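Local coordinates for protein KmHsv2 (Kluyveromyces marxianus, PDB 3VU4) that probably binds phosphoinositides, as a seven-bladed beta-propeller of the PROPPIN family related to the autophagy protein Atg18, at residues C143-N147 / G148-Y152; V222-E226 / D227-V231. All blocks are in the same frame, centred on the assembly; numbering follows the deposited sequence.

Contact 1. Residues C143-N147 / G148-Y152; sequences CEFSN and GLLVY. With SO4 (sulfate ion), chain J.
The Phe145 ring lies against the backbone of Gly148 and Leu149, obliquely to both: Phe145 CD1 is 3.2 Å from Leu149 O, and CE1 is 3.7 Å from Gly148 C. With CG anti to the backbone N (chi1 177°), and so beside the carbonyl carbon, the ring leans toward the bend and lies across the Gly148-Leu149 backbone. Leu150, its non-hydrogen-bonded partner, sets CA at the ring edge and touches Phe145 CB with CD1 at 3.9 Å. Cys143 and Tyr152 share this face and meet only through their CB atoms, since the tyrosine ring turns away to lie nearly parallel to His162. Leu150 and Tyr152 touch strand 137-139 of the preceding blade, and Phe145 touches Ser109 and Leu166.

Of the residues on the other face, Glu144, Ser146 and Val151 touch strand 198-203 of the following blade, where Glu144 OE1 accepts a hydrogen bond from Leu203 N, while Leu149 leans on Ile163, Lys165 and Thr225. This is the hairpin of the first two strands of a blade, 171° apart in direction and closed by a type I' turn from Ser146 to Leu149. Two reciprocal pairs of backbone bonds fix its register. Val151 N to Glu144 O, at 2.9 Å, runs nearly along the C=O axis, whereas at the turn Leu149 N reaches Ser146 O (3.0 Å) from well above the carbonyl plane. Asn147 and Gly148, both with positive phi, supply the turn's two central residues.

At the bend, Asn147 N makes a weak hydrogen bond of 3.4 Å to O4 of a sulfate ion. The anion probably came from the crystallisation liquor, so the chemistry implies only that a backbone N-H at this turn can meet a negatively charged oxyanion; it does not identify a phosphoinositide site.

Contact 2. Residues V222-E226 / D227-V231; sequences VFKTE and DGVLV
Phe223 and Leu230 form the non-hydrogen-bonded pair of a beta hairpin that joins the third and fourth strands of a propeller blade. Their contact is a CH-pi one: Leu230 CD1 sits over one ring face, 4.3 Å from the centroid and 22° off the normal, displaced toward the CE2 rim.

On the side away from the Phe223 ring, the extended chain of Lys224 packs its methylenes against two valines. Its CG meets Val231 CG2 at 3.4 Å, the two side chains crossing at about a right angle, and its CD lies 3.6 Å from Val229 CG2.

Backbone hydrogen bonds hold the strands on either side of the Phe223-Leu230 pair. Val231 N donates to Val222 O at 2.8 Å, and Lys224 N donates to Val229 O. Nearer the bend, Gly228 N makes only a weak, strongly bent bond (124° at the hydrogen) to Lys224 O, the carbonyl four residues earlier; Gly228 has positive phi (57°), a conformation more easily reached by glycine.

Charge acts on the exposed loop. Lys224 NZ and Asp227 OD2 form a long salt bridge of 3.9 Å, while Glu226 OE2 stands 4.6 Å from the same oxygen. The other oxygen of Asp227 closes an Asx turn: OD1 accepts from Val229 N at 3.2 Å, approached from above the carboxylate plane.

In the fold
Contact 1 and contact 2 are hairpins of successive blades, met in that order along the chain, with centres about 14 Å apart. Contact 1 uses the first two strands of its blade and contact 2 the last two of the next; their centres are about 11 Å and about 18 Å, respectively, from the centre of the chain. They touch where Leu149 CD2 packs on Thr225 CB at 3.5 Å. A second, polar connection runs through Ser207, whose OG is hydrogen-bonded to Ser146 O while its backbone O is hydrogen-bonded to Thr225 OG1. One sulfate is bound at the turn of contact 1, and another lies about 6 Å from Gly148; neither identifies a phosphoinositide site.

Contact 1. Residues C143-N147 / G148-Y152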
loop_
_atom_site.group_PDB
_atom_site.type_symbol
_atom_site.label_atom_id
_atom_site.label_comp_id
_atom_site.label_asym_id
_atom_site.label_seq_id
_atom_site.Cartn_x
_atom_site.Cartn_y
_atom_site.Cartn_z
ATOM N N CYS A 143 6.977 0.926 -8.826
ATOM C CA CYS A 143 6.140 -0.097 -9.417
ATOM C C CYS A 143 5.251 -0.760 -8.386
ATOM O O CYS A 143 5.661 -1.022 -7.261
ATOM C CB CYS A 143 6.990 -1.143 -10.139
ATOM S SG CYS A 143 7.589 -2.482 -9.123
ATOM N N GLU A 144 4.015 -1.009 -8.775
ATOM C CA GLU A 144 3.076 -1.655 -7.888
ATOM C C GLU A 144 2.361 -2.729 -8.686
ATOM O O GLU A 144 2.126 -2.585 -9.885
ATOM C CB GLU A 144 2.049 -0.660 -7.343
ATOM C CG GLU A 144 1.480 -1.077 -5.990
ATOM C CD GLU A 144 0.011 -0.749 -5.833
ATOM O OE1 GLU A 144 -0.430 0.282 -6.375
ATOM O OE2 GLU A 144 -0.703 -1.516 -5.156
ATOM N N PHE A 145 2.040 -3.822 -8.017
ATOM C CA PHE A 145 1.335 -4.901 -8.667
ATOM C C PHE A 145 0.214 -5.336 -7.759
ATOM O O PHE A 145 0.433 -5.621 -6.586
ATOM C CB PHE A 145 2.249 -6.090 -8.922
ATOM C CG PHE A 145 1.539 -7.253 -9.529
ATOM C CD1 PHE A 145 1.074 -7.188 -10.839
ATOM C CD2 PHE A 145 1.268 -8.390 -8.775
ATOM C CE1 PHE A 145 0.344 -8.241 -11.394
ATOM C CE2 PHE A 145 0.540 -9.448 -9.319
ATOM C CZ PHE A 145 0.076 -9.371 -10.633
ATOM N N SER A 146 -0.994 -5.379 -8.298
ATOM C CA SER A 146 -2.134 -5.799 -7.501
ATOM C C SER A 146 -3.284 -6.192 -8.391
ATOM O O SER A 146 -3.539 -5.549 -9.411
ATOM C CB SER A 146 -2.587 -4.672 -6.564
ATOM O OG SER A 146 -3.774 -5.030 -5.875
ATOM N N ASN A 147 -3.963 -7.268 -8.007
ATOM C CA ASN A 147 -5.123 -7.732 -8.745
ATOM C C ASN A 147 -4.837 -7.866 -10.249
ATOM O O ASN A 147 -5.563 -7.315 -11.075
ATOM C CB ASN A 147 -6.245 -6.731 -8.515
ATOM C CG ASN A 147 -7.596 -7.346 -8.626
ATOM O OD1 ASN A 147 -8.273 -7.544 -7.623
ATOM N ND2 ASN A 147 -8.008 -7.662 -9.849
ATOM N N GLY A 148 -3.767 -8.576 -10.596
ATOM C CA GLY A 148 -3.416 -8.769 -11.993
ATOM C C GLY A 148 -2.976 -7.559 -12.811
ATOM O O GLY A 148 -2.776 -7.675 -14.024
ATOM N N LEU A 149 -2.804 -6.405 -12.175
ATOM C CA LEU A 149 -2.397 -5.211 -12.904
ATOM C C LEU A 149 -1.015 -4.709 -12.459
ATOM O O LEU A 149 -0.735 -4.608 -11.265
ATOM C CB LEU A 149 -3.450 -4.123 -12.696
ATOM C CG LEU A 149 -3.644 -3.068 -13.779
ATOM C CD1 LEU A 149 -4.013 -3.744 -15.086
ATOM C CD2 LEU A 149 -4.748 -2.101 -13.355
ATOM N N LEU A 150 -0.154 -4.398 -13.422
ATOM C CA LEU A 150 1.186 -3.908 -13.115
ATOM C C LEU A 150 1.318 -2.439 -13.506
ATOM O O LEU A 150 1.024 -2.062 -14.647
ATOM C CB LEU A 150 2.246 -4.717 -13.867
ATOM C CG LEU A 150 3.720 -4.439 -13.537
ATOM C CD1 LEU A 150 4.068 -5.055 -12.172
ATOM C CD2 LEU A 150 4.627 -5.036 -14.627
ATOM N N VAL A 151 1.747 -1.615 -12.553
ATOM C CA VAL A 151 1.946 -0.189 -12.795
ATOM C C VAL A 151 3.403 0.108 -12.488
ATOM O O VAL A 151 3.894 -0.235 -11.415
ATOM C CB VAL A 151 1.065 0.689 -11.871
ATOM C CG1 VAL A 151 1.304 2.158 -12.173
ATOM C CG2 VAL A 151 -0.404 0.349 -12.062
ATOM N N TYR A 152 4.106 0.724 -13.430
ATOM C CA TYR A 152 5.507 1.044 -13.205
ATOM C C TYR A 152 5.941 2.373 -13.804
ATOM O O TYR A 152 5.413 2.831 -14.806
ATOM C CB TYR A 152 6.416 -0.079 -13.724
ATOM C CG TYR A 152 6.302 -0.366 -15.201
ATOM C CD1 TYR A 152 5.345 -1.259 -15.690
ATOM C CD2 TYR A 152 7.148 0.259 -16.114
ATOM C CE1 TYR A 152 5.239 -1.517 -17.049
ATOM C CE2 TYR A 152 7.053 0.006 -17.474
ATOM C CZ TYR A 152 6.096 -0.881 -17.937
ATOM O OH TYR A 152 5.986 -1.112 -19.289
HETATM S S SO4 J . -3.908 -10.272 -5.960
HETATM O O1 SO4 J . -3.981 -10.799 -7.337
HETATM O O2 SO4 J . -5.095 -9.445 -5.673
HETATM O O3 SO4 J . -3.857 -11.399 -5.024
HETATM O O4 SO4 J . -2.682 -9.465 -5.802
#

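Contact 2. Residues V222-E226 / D227-V231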
loop_
_atom_site.group_PDB
_atom_site.type_symbol
_atom_site.label_atom_id
_atom_site.label_comp_id
_atom_site.label_asym_id
_atom_site.label_seq_id
_atom_site.Cartn_x
_atom_site.Cartn_y
_atom_site.Cartn_z
ATOM N N VAL A 222 -5.712 10.909 -9.338
ATOM C CA VAL A 222 -6.331 9.607 -9.465
ATOM C C VAL A 222 -6.738 9.406 -10.909
ATOM O O VAL A 222 -7.420 10.259 -11.483
ATOM C CB VAL A 222 -7.577 9.484 -8.580
ATOM C CG1 VAL A 222 -8.099 8.062 -8.643
ATOM C CG2 VAL A 222 -7.251 9.869 -7.151
ATOM N N PHE A 223 -6.315 8.286 -11.494
ATOM C CA PHE A 223 -6.631 7.960 -12.882
ATOM C C PHE A 223 -7.335 6.614 -12.984
ATOM O O PHE A 223 -7.189 5.767 -12.102
ATOM C CB PHE A 223 -5.362 7.868 -13.752
ATOM C CG PHE A 223 -4.450 9.072 -13.670
ATOM C CD1 PHE A 223 -3.527 9.201 -12.627
ATOM C CD2 PHE A 223 -4.498 10.066 -14.648
ATOM C CE1 PHE A 223 -2.662 10.301 -12.561
ATOM C CE2 PHE A 223 -3.637 11.173 -14.592
ATOM C CZ PHE A 223 -2.718 11.289 -13.546
ATOM N N LYS A 224 -8.101 6.428 -14.069
ATOM C CA LYS A 224 -8.773 5.153 -14.340
ATOM C C LYS A 224 -7.668 4.295 -14.931
ATOM O O LYS A 224 -6.940 4.756 -15.810
ATOM C CB LYS A 224 -9.843 5.285 -15.418
ATOM C CG LYS A 224 -11.131 5.975 -15.045
ATOM C CD LYS A 224 -12.020 6.001 -16.289
ATOM C CE LYS A 224 -13.308 6.776 -16.073
ATOM N NZ LYS A 224 -13.957 7.122 -17.376
ATOM N N THR A 225 -7.539 3.060 -14.474
ATOM C CA THR A 225 -6.499 2.186 -15.001
ATOM C C THR A 225 -6.813 1.676 -16.407
ATOM O O THR A 225 -5.916 1.253 -17.142
ATOM C CB THR A 225 -6.273 0.976 -14.082
ATOM O OG1 THR A 225 -7.519 0.298 -13.873
ATOM C CG2 THR A 225 -5.696 1.428 -12.740
ATOM N N GLU A 226 -8.087 1.719 -16.784
ATOM C CA GLU A 226 -8.491 1.251 -18.100
ATOM C C GLU A 226 -8.064 2.181 -19.227
ATOM O O GLU A 226 -7.479 1.729 -20.204
ATOM C CB GLU A 226 -9.996 1.073 -18.158
ATOM C CG GLU A 226 -10.478 0.467 -19.456
ATOM C CD GLU A 226 -11.965 0.654 -19.658
ATOM O OE1 GLU A 226 -12.543 -0.066 -20.503
ATOM O OE2 GLU A 226 -12.552 1.530 -18.977
ATOM N N ASP A 227 -8.360 3.473 -19.096
ATOM C CA ASP A 227 -8.002 4.446 -20.129
ATOM C C ASP A 227 -7.087 5.574 -19.655
ATOM O O ASP A 227 -6.839 6.525 -20.393
ATOM C CB ASP A 227 -9.261 5.061 -20.750
ATOM C CG ASP A 227 -10.198 5.650 -19.711
ATOM O OD1 ASP A 227 -9.738 5.960 -18.592
ATOM O OD2 ASP A 227 -11.399 5.816 -20.015
ATOM N N GLY A 228 -6.606 5.482 -18.422
ATOM C CA GLY A 228 -5.713 6.501 -17.903
ATOM C C GLY A 228 -6.205 7.938 -17.885
ATOM O O GLY A 228 -5.397 8.862 -17.925
ATOM N N VAL A 229 -7.513 8.154 -17.814
ATOM C CA VAL A 229 -8.005 9.523 -17.783
ATOM C C VAL A 229 -8.039 10.025 -16.338
ATOM O O VAL A 229 -8.332 9.261 -15.411
ATOM C CB VAL A 229 -9.424 9.641 -18.428
ATOM C CG1 VAL A 229 -9.429 8.933 -19.782
ATOM C CG2 VAL A 229 -10.485 9.047 -17.519
ATOM N N LEU A 230 -7.729 11.307 -16.155
ATOM C CA LEU A 230 -7.716 11.917 -14.840
ATOM C C LEU A 230 -9.129 12.019 -14.269
ATOM O O LEU A 230 -9.970 12.762 -14.774
ATOM C CB LEU A 230 -7.089 13.300 -14.926
ATOM C CG LEU A 230 -7.051 14.094 -13.619
ATOM C CD1 LEU A 230 -6.277 13.306 -12.552
ATOM C CD2 LEU A 230 -6.420 15.446 -13.879
ATOM N N VAL A 231 -9.374 11.279 -13.199
ATOM C CA VAL A 231 -10.675 11.248 -12.557
ATOM C C VAL A 231 -10.788 12.193 -11.353
ATOM O O VAL A 231 -11.844 12.769 -11.112
ATOM C CB VAL A 231 -10.980 9.807 -12.123
ATOM C CG1 VAL A 231 -12.273 9.751 -11.350
ATOM C CG2 VAL A 231 -11.062 8.927 -13.347
#